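Subclass B1 metallo-beta-lactamase (Myroides odoratimimus, PDB 6T5L) probably hydrolyses beta-lactam antibiotics, carbapenems among them, with the help of two zinc ions bound in its active site. Local coordinates at residues T22-I27 with D71-E76; S31-E36 with G168-D173; L75-F80 with T106-H111. One frame throughout, in Å; residues are numbered along the deposited sequence.

Interaction 1: residues T22-I27 with D71-E76; sequences TENLII and DKSSLE
Asn-24 faces both Lys-72 and Glu-76, and its amide suits the place because one end accepts while the other donates. The side chain of Asn-24 lies at about a right angle to each of them. Toward the carboxylate, Asn-24 ND2 donates to Glu-76 OE2 at 3.0 Å along a nearly straight line, with an N-H...O angle of 170°. The acceptor lies in the amide plane and is met nearly along its C-O axis, although the amide and carboxylate planes are turned 61° apart. Toward the lysine, Lys-72 NZ reaches Asn-24 OD1 at 3.0 Å from a different direction, standing 60° out of the amide carbonyl plane. The lysine chain bends at chi3 and again at chi4, the last turn placing NZ beside Asn-24 OD1.

Asn-24 belongs to the turn of a beta hairpin made by strands 17-21 and 25-29, so the contact ties that turn to the N-terminal part of helix 71-83, one of the helices covering the sheets of the metallo-beta-lactamase fold. Tyr-20, on the partner strand of the hairpin, bonds through its hydroxyl to Glu-76 OE1. The two carboxylate oxygens of Glu-76 thus hold two points of the same hairpin.

Beneath the polar tips, Leu-25 and Glu-76 slide past each other in opposite directions. Leu-25 CD2 comes to 3.7 Å from Glu-76 CB, and it also lies 3.8 Å from Ser-73 O, so the leucine covers the aliphatic base of the glutamate and the helix backbone. Ser-73, small enough to let the turn come close, sets its OG 3.6 Å from Asn-24 CB, while its backbone N-H is taken by the carboxylate of Asp-70.

Interaction 2: residues S31-E36 with G168-D173; sequences SNHIYE and GYFPED
His-33 and Phe-170 meet through different first torsions: CG of His-33 is anti to its carbonyl carbon (chi1 -53°), whereas CG of Phe-170 is anti to its backbone N (chi1 -170°). The two side chains cross at about a right angle, and the edge of the phenyl ring is directed at the imidazole face in an offset edge-to-face pair, centroids 5.5 Å apart and planes at 62°. Between these two the closest approach is Phe-170 CE2 to His-33 CB, 3.4 Å. Asp-173 comes to the edge of the imidazole, its OD1 3.2 Å from His-33 CD2, while ND1 of the same ring bonds to Leu-57 O. The backbone N of His-33 donates to Asp-173 OD2 at 3.1 Å, though the position of that oxygen is less certain. It also donates to Ser-31 OG in an ST turn, again with a less surely placed acceptor. Deeper in, the CD1 methyl of Ile-34 packs against the phenyl ring, 4.0 Å from Phe-170 CD2. Strands 34-41 and 167-170 belong to different sheets, so these apolar side chains fill the interface between the two sheets of the alpha-beta/beta-alpha sandwich.

Interaction 3: residues L75-F80 with T106-H111; sequences LELINF and TEFENH
Ile-78 points from helix 71-83 into the angle between Phe-108 and His-111, and its branches divide at CB to serve one ring each. The CG2 methyl, anti to the backbone N, goes to His-111. It sits over one face of the imidazole, offset toward the rim, 4.0 Å from the ring centroid. The other branch runs through CG1 and continues almost straight (chi2 163°) to CD1. That terminal methyl lies over the centre of the Phe-108 ring: CD1 is 4.0 Å from the centroid and only 7° off the normal, a well-aligned CH-pi contact. CD1 also lies near Glu-107 O and His-111 ND1. A beta-branched residue suits this place because two methyl-bearing arms leave one carbon and can cover two rings at once.

The imidazole is fixed from both of its nitrogens. His-111 ND1 donates to Glu-107 O at 2.8 Å, and the same oxygen also accepts from His-111 N, the two donors arriving from opposite faces of the carbonyl plane. At the far edge, a water joins His-111, just past the end of helix 105-110, to Asn-79 on helix 71-83; it lies 2.9 Å from His-111 NE2 and donates to Asn-79 OD1 at 2.7 Å. Leu-75 CD1 comes to 3.8 Å from His-111 CE1, and its CB packs on Glu-107 CG, the aliphatic part of a chain bent at chi2, and on the carboxylate carbon CD. Leu-77 CD2 meets the edge of the Phe-108 ring near CZ.

The segments of helices 71-83 and 105-110 run at 36° to each other with axes 10.1 Å apart. Under them lies the sheet: Ile-78 rests on Ile-89 and Phe-108 on Leu-92 of strand 88-93, while Leu-77 reaches Leu-25 and Ile-27 of strand 25-29.

Interactions 1 and 3 use overlapping parts of helix 71-83 and share Leu-75 and Glu-76; their centres are 10 Å apart. One side of this helix meets the hairpin turn, another meets helix 105-110, and Ile-27 CD1 touches Phe-80 CD2 at 3.3 Å between them. Interaction 2 lies about 20 Å, centre to centre, from interaction 1, yet strands 25-29 and 34-41 are neighbours in one sheet, and Ile-27 CG2 packs 3.7 Å from Glu-36 O. His-96 and His-98, ligands of one zinc ion, and Asp-100, a ligand of the other, fall in the chain between strand 88-93 and helix 105-110. At interaction 2, the side chain of Asp-173 is about 8 Å from a bound magnesium ion.

Interaction 1: residues T22-I27 with D71-E76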
# COMPACT_ATOMS: atom_id res chain seq x y z
N THR A 22 0.23 5.58 18.52
CA THR A 22 -0.40 4.63 19.43
C THR A 22 0.46 3.37 19.32
O THR A 22 1.27 3.25 18.40
CB THR A 22 -1.86 4.45 18.96
OG1 THR A 22 -2.68 5.53 19.47
CG2 THR A 22 -2.38 3.16 19.22
N GLU A 23 0.31 2.46 20.27
CA GLU A 23 1.03 1.20 20.16
C GLU A 23 0.63 0.42 18.91
O GLU A 23 1.40 -0.43 18.44
CB GLU A 23 0.78 0.34 21.40
CG GLU A 23 -0.67 -0.10 21.55
CD GLU A 23 -0.88 -1.18 22.61
OE1 GLU A 23 0.06 -1.97 22.85
OE2 GLU A 23 -1.99 -1.25 23.17
N ASN A 24 -0.57 0.65 18.38
CA ASN A 24 -1.05 -0.14 17.26
C ASN A 24 -0.92 0.53 15.90
O ASN A 24 -1.03 -0.16 14.89
CB ASN A 24 -2.54 -0.48 17.42
CG ASN A 24 -2.82 -1.34 18.64
OD1 ASN A 24 -2.10 -2.27 18.92
ND2 ASN A 24 -3.88 -1.02 19.34
N LEU A 25 -0.75 1.85 15.85
CA LEU A 25 -0.88 2.60 14.61
C LEU A 25 -0.07 3.89 14.67
O LEU A 25 -0.27 4.69 15.57
CB LEU A 25 -2.36 2.98 14.35
CG LEU A 25 -2.64 3.75 13.09
CD1 LEU A 25 -2.24 2.83 11.90
CD2 LEU A 25 -4.06 4.23 12.92
N ILE A 26 0.80 4.11 13.68
CA ILE A 26 1.46 5.41 13.49
C ILE A 26 1.07 5.99 12.15
O ILE A 26 1.04 5.28 11.13
CB ILE A 26 2.98 5.28 13.55
CG1 ILE A 26 3.39 4.83 14.95
CG2 ILE A 26 3.70 6.65 13.27
CD1 ILE A 26 4.60 4.03 14.94
N ILE A 27 0.77 7.30 12.14
CA ILE A 27 0.47 8.00 10.89
C ILE A 27 1.44 9.16 10.77
O ILE A 27 1.50 10.01 11.66
CB ILE A 27 -0.98 8.50 10.84
CG1 ILE A 27 -1.94 7.33 11.04
CG2 ILE A 27 -1.31 9.12 9.48
CD1 ILE A 27 -3.40 7.73 10.96
N ASP A 71 -7.78 -5.77 12.44
CA ASP A 71 -9.04 -5.04 12.58
C ASP A 71 -8.86 -3.85 13.53
O ASP A 71 -9.32 -2.75 13.23
CB ASP A 71 -10.20 -5.95 13.05
CG ASP A 71 -10.85 -6.74 11.90
OD1 ASP A 71 -10.52 -6.51 10.72
OD2 ASP A 71 -11.74 -7.57 12.17
N LYS A 72 -8.18 -4.03 14.67
CA LYS A 72 -8.18 -2.91 15.62
C LYS A 72 -7.30 -1.75 15.14
O LYS A 72 -7.65 -0.59 15.41
CB LYS A 72 -7.76 -3.35 17.03
CG LYS A 72 -6.28 -3.63 17.24
CD LYS A 72 -6.06 -4.17 18.68
CE LYS A 72 -5.03 -5.30 18.73
NZ LYS A 72 -3.67 -4.78 18.64
N SER A 73 -6.20 -2.03 14.41
CA SER A 73 -5.38 -0.98 13.83
C SER A 73 -6.15 -0.23 12.74
O SER A 73 -6.08 1.02 12.64
CB SER A 73 -4.09 -1.58 13.23
OG SER A 73 -3.24 -2.11 14.24
N SER A 74 -6.86 -1.01 11.91
CA SER A 74 -7.69 -0.46 10.85
C SER A 74 -8.78 0.45 11.41
O SER A 74 -9.04 1.54 10.87
CB SER A 74 -8.30 -1.60 10.03
OG SER A 74 -7.33 -2.33 9.30
N LEU A 75 -9.45 0.03 12.50
CA LEU A 75 -10.44 0.91 13.13
C LEU A 75 -9.80 2.20 13.67
O LEU A 75 -10.40 3.29 13.59
CB LEU A 75 -11.16 0.17 14.26
CG LEU A 75 -12.23 0.89 15.08
CD1 LEU A 75 -13.41 1.39 14.20
CD2 LEU A 75 -12.84 0.01 16.31
N GLU A 76 -8.60 2.11 14.28
CA GLU A 76 -7.93 3.36 14.66
C GLU A 76 -7.70 4.26 13.45
O GLU A 76 -7.91 5.46 13.54
CB GLU A 76 -6.59 3.12 15.38
CG GLU A 76 -6.74 2.45 16.76
CD GLU A 76 -5.44 2.40 17.59
OE1 GLU A 76 -4.56 3.28 17.44
OE2 GLU A 76 -5.31 1.41 18.36

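Interaction 2: residues S31-E36 with G168-D173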
# COMPACT_ATOMS: atom_id res chain seq x y z
N SER A 31 3.20 15.10 3.06
CA SER A 31 2.90 16.29 2.25
C SER A 31 1.48 16.74 2.62
O SER A 31 0.85 16.15 3.52
CB SER A 31 2.95 15.98 0.74
OG SER A 31 1.79 15.13 0.38
N ASN A 32 0.93 17.66 1.84
CA ASN A 32 -0.44 18.09 2.05
C ASN A 32 -1.44 16.98 1.69
O ASN A 32 -2.52 16.91 2.27
CB ASN A 32 -0.71 19.39 1.28
CG ASN A 32 0.16 20.57 1.80
OD1 ASN A 32 0.43 20.67 3.01
ND2 ASN A 32 0.58 21.45 0.90
N HIS A 33 -1.10 16.07 0.78
CA HIS A 33 -2.04 15.03 0.39
C HIS A 33 -1.62 13.63 0.80
O HIS A 33 -2.38 12.68 0.56
CB HIS A 33 -2.24 15.03 -1.12
CG HIS A 33 -2.63 16.36 -1.67
ND1 HIS A 33 -3.86 16.92 -1.45
CD2 HIS A 33 -1.93 17.25 -2.40
CE1 HIS A 33 -3.91 18.11 -2.03
NE2 HIS A 33 -2.75 18.33 -2.62
N ILE A 34 -0.43 13.44 1.35
CA ILE A 34 0.13 12.11 1.43
C ILE A 34 0.54 11.83 2.86
O ILE A 34 1.47 12.44 3.37
CB ILE A 34 1.34 11.92 0.49
CG1 ILE A 34 0.93 11.96 -0.96
CG2 ILE A 34 2.09 10.63 0.87
CD1 ILE A 34 0.10 10.83 -1.41
N TYR A 35 -0.05 10.81 3.42
CA TYR A 35 0.18 10.32 4.76
C TYR A 35 0.60 8.86 4.62
O TYR A 35 0.16 8.18 3.70
CB TYR A 35 -1.11 10.43 5.60
CG TYR A 35 -1.65 11.85 5.86
CD1 TYR A 35 -2.26 12.56 4.88
CD2 TYR A 35 -1.60 12.41 7.12
CE1 TYR A 35 -2.74 13.82 5.09
CE2 TYR A 35 -2.09 13.71 7.37
CZ TYR A 35 -2.66 14.40 6.34
OH TYR A 35 -3.18 15.67 6.53
N GLU A 36 1.50 8.42 5.49
CA GLU A 36 1.96 7.05 5.61
C GLU A 36 1.39 6.46 6.90
O GLU A 36 1.42 7.12 7.97
CB GLU A 36 3.50 7.03 5.64
CG GLU A 36 4.12 5.65 5.83
CD GLU A 36 5.59 5.62 6.21
OE1 GLU A 36 6.23 4.71 5.65
OE2 GLU A 36 6.11 6.41 7.06
N GLY A 168 0.85 2.09 -6.18
CA GLY A 168 -0.04 3.23 -6.09
C GLY A 168 0.74 4.48 -6.48
O GLY A 168 1.96 4.57 -6.28
N TYR A 169 0.03 5.42 -7.10
CA TYR A 169 0.58 6.64 -7.61
C TYR A 169 -0.39 7.80 -7.45
O TYR A 169 -1.54 7.73 -7.90
CB TYR A 169 0.91 6.47 -9.09
CG TYR A 169 1.60 7.64 -9.72
CD1 TYR A 169 2.69 8.22 -9.12
CD2 TYR A 169 1.18 8.15 -10.93
CE1 TYR A 169 3.38 9.30 -9.73
CE2 TYR A 169 1.84 9.20 -11.55
CZ TYR A 169 2.93 9.78 -10.94
OH TYR A 169 3.60 10.83 -11.52
N PHE A 170 0.13 8.88 -6.86
CA PHE A 170 -0.56 10.17 -6.84
C PHE A 170 0.32 11.25 -7.46
O PHE A 170 1.22 11.78 -6.78
CB PHE A 170 -0.90 10.50 -5.38
CG PHE A 170 -1.82 11.69 -5.20
CD1 PHE A 170 -3.13 11.68 -5.67
CD2 PHE A 170 -1.35 12.84 -4.54
CE1 PHE A 170 -3.95 12.80 -5.47
CE2 PHE A 170 -2.19 13.96 -4.33
CZ PHE A 170 -3.48 13.94 -4.79
N PRO A 171 0.09 11.62 -8.74
CA PRO A 171 1.03 12.55 -9.41
C PRO A 171 1.08 13.95 -8.82
O PRO A 171 2.12 14.60 -8.98
CB PRO A 171 0.53 12.60 -10.88
CG PRO A 171 -0.89 12.02 -10.86
CD PRO A 171 -0.89 11.06 -9.70
N GLU A 172 0.02 14.46 -8.21
CA GLU A 172 0.02 15.83 -7.69
C GLU A 172 1.13 16.02 -6.65
O GLU A 172 1.77 17.07 -6.60
CB GLU A 172 -1.35 16.17 -7.11
CG GLU A 172 -1.53 17.61 -6.70
CD GLU A 172 -1.37 18.54 -7.88
OE1 GLU A 172 -2.07 18.35 -8.90
OE2 GLU A 172 -0.50 19.42 -7.78
N ASP A 173 1.40 15.01 -5.84
CA ASP A 173 2.49 15.12 -4.87
C ASP A 173 3.67 14.24 -5.27
O ASP A 173 4.43 13.83 -4.40
CB ASP A 173 2.02 14.73 -3.46
CG ASP A 173 1.28 15.84 -2.75
OD1 ASP A 173 1.12 16.91 -3.37
OD2 ASP A 173 0.92 15.66 -1.55

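Interaction 3: residues L75-F80 with T106-H111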
# COMPACT_ATOMS: atom_id res chain seq x y z
N LEU A 75 -9.45 0.03 12.50
CA LEU A 75 -10.44 0.91 13.13
C LEU A 75 -9.80 2.20 13.67
O LEU A 75 -10.40 3.29 13.59
CB LEU A 75 -11.16 0.17 14.26
CG LEU A 75 -12.23 0.89 15.08
CD1 LEU A 75 -13.41 1.39 14.20
CD2 LEU A 75 -12.84 0.01 16.31
N GLU A 76 -8.60 2.11 14.28
CA GLU A 76 -7.93 3.36 14.66
C GLU A 76 -7.70 4.26 13.45
O GLU A 76 -7.91 5.46 13.54
CB GLU A 76 -6.59 3.12 15.38
CG GLU A 76 -6.74 2.45 16.76
CD GLU A 76 -5.44 2.40 17.59
OE1 GLU A 76 -4.56 3.28 17.44
OE2 GLU A 76 -5.31 1.41 18.36
N LEU A 77 -7.32 3.70 12.31
CA LEU A 77 -7.09 4.52 11.11
C LEU A 77 -8.38 5.16 10.60
O LEU A 77 -8.43 6.38 10.31
CB LEU A 77 -6.46 3.66 10.03
CG LEU A 77 -6.27 4.31 8.66
CD1 LEU A 77 -5.44 5.54 8.80
CD2 LEU A 77 -5.58 3.41 7.73
N ILE A 78 -9.45 4.38 10.49
CA ILE A 78 -10.75 4.89 10.00
C ILE A 78 -11.27 6.00 10.91
O ILE A 78 -11.66 7.08 10.45
CB ILE A 78 -11.75 3.73 9.88
CG1 ILE A 78 -11.29 2.77 8.77
CG2 ILE A 78 -13.17 4.28 9.62
CD1 ILE A 78 -11.94 1.37 8.78
N ASN A 79 -11.23 5.77 12.23
CA ASN A 79 -11.66 6.79 13.18
C ASN A 79 -10.76 8.02 13.09
O ASN A 79 -11.24 9.15 13.15
CB ASN A 79 -11.66 6.21 14.59
CG ASN A 79 -12.92 5.31 14.88
OD1 ASN A 79 -13.93 5.38 14.17
ND2 ASN A 79 -12.83 4.49 15.89
N PHE A 80 -9.45 7.83 12.88
CA PHE A 80 -8.61 9.01 12.68
C PHE A 80 -9.03 9.80 11.45
O PHE A 80 -9.07 11.04 11.46
CB PHE A 80 -7.15 8.60 12.55
CG PHE A 80 -6.24 9.71 12.03
CD1 PHE A 80 -5.70 10.64 12.89
CD2 PHE A 80 -5.93 9.79 10.69
CE1 PHE A 80 -4.83 11.64 12.42
CE2 PHE A 80 -5.06 10.79 10.20
CZ PHE A 80 -4.52 11.72 11.06
N THR A 106 -12.07 -6.73 7.09
CA THR A 106 -13.42 -6.78 7.69
C THR A 106 -13.82 -5.42 8.25
O THR A 106 -14.99 -5.00 8.16
CB THR A 106 -13.46 -7.84 8.81
OG1 THR A 106 -13.23 -9.18 8.29
CG2 THR A 106 -14.84 -7.82 9.52
N GLU A 107 -12.88 -4.71 8.85
CA GLU A 107 -13.25 -3.46 9.49
C GLU A 107 -13.59 -2.41 8.44
O GLU A 107 -14.53 -1.63 8.62
CB GLU A 107 -12.10 -3.06 10.40
CG GLU A 107 -12.42 -1.99 11.32
CD GLU A 107 -13.49 -2.36 12.33
OE1 GLU A 107 -13.34 -3.30 13.10
OE2 GLU A 107 -14.51 -1.68 12.28
N PHE A 108 -12.87 -2.43 7.32
CA PHE A 108 -13.18 -1.52 6.21
C PHE A 108 -14.52 -1.89 5.59
O PHE A 108 -15.37 -1.00 5.31
CB PHE A 108 -12.09 -1.58 5.12
CG PHE A 108 -10.88 -0.75 5.44
CD1 PHE A 108 -9.96 -1.21 6.36
CD2 PHE A 108 -10.63 0.49 4.80
CE1 PHE A 108 -8.84 -0.44 6.69
CE2 PHE A 108 -9.48 1.27 5.16
CZ PHE A 108 -8.62 0.81 6.07
N GLU A 109 -14.75 -3.17 5.38
CA GLU A 109 -16.03 -3.58 4.78
C GLU A 109 -17.22 -3.20 5.69
O GLU A 109 -18.29 -2.80 5.19
CB GLU A 109 -16.01 -5.08 4.50
CG GLU A 109 -15.00 -5.49 3.44
CD GLU A 109 -15.12 -6.96 3.05
OE1 GLU A 109 -15.10 -7.80 3.96
OE2 GLU A 109 -15.21 -7.29 1.84
N ASN A 110 -17.02 -3.22 7.01
CA ASN A 110 -18.07 -2.87 7.95
C ASN A 110 -18.35 -1.39 7.99
O ASN A 110 -19.43 -1.00 8.46
CB ASN A 110 -17.73 -3.34 9.34
CG ASN A 110 -17.94 -4.85 9.50
OD1 ASN A 110 -18.40 -5.52 8.58
ND2 ASN A 110 -17.53 -5.38 10.64
N HIS A 111 -17.44 -0.57 7.50
CA HIS A 111 -17.75 0.83 7.29
C HIS A 111 -18.19 1.09 5.85
O HIS A 111 -18.21 2.24 5.43
CB HIS A 111 -16.55 1.71 7.66
CG HIS A 111 -16.26 1.73 9.13
ND1 HIS A 111 -15.72 0.65 9.80
CD2 HIS A 111 -16.45 2.69 10.08
CE1 HIS A 111 -15.62 0.92 11.09
NE2 HIS A 111 -16.04 2.17 11.28
O HOH W 1 -16.08 3.91 13.55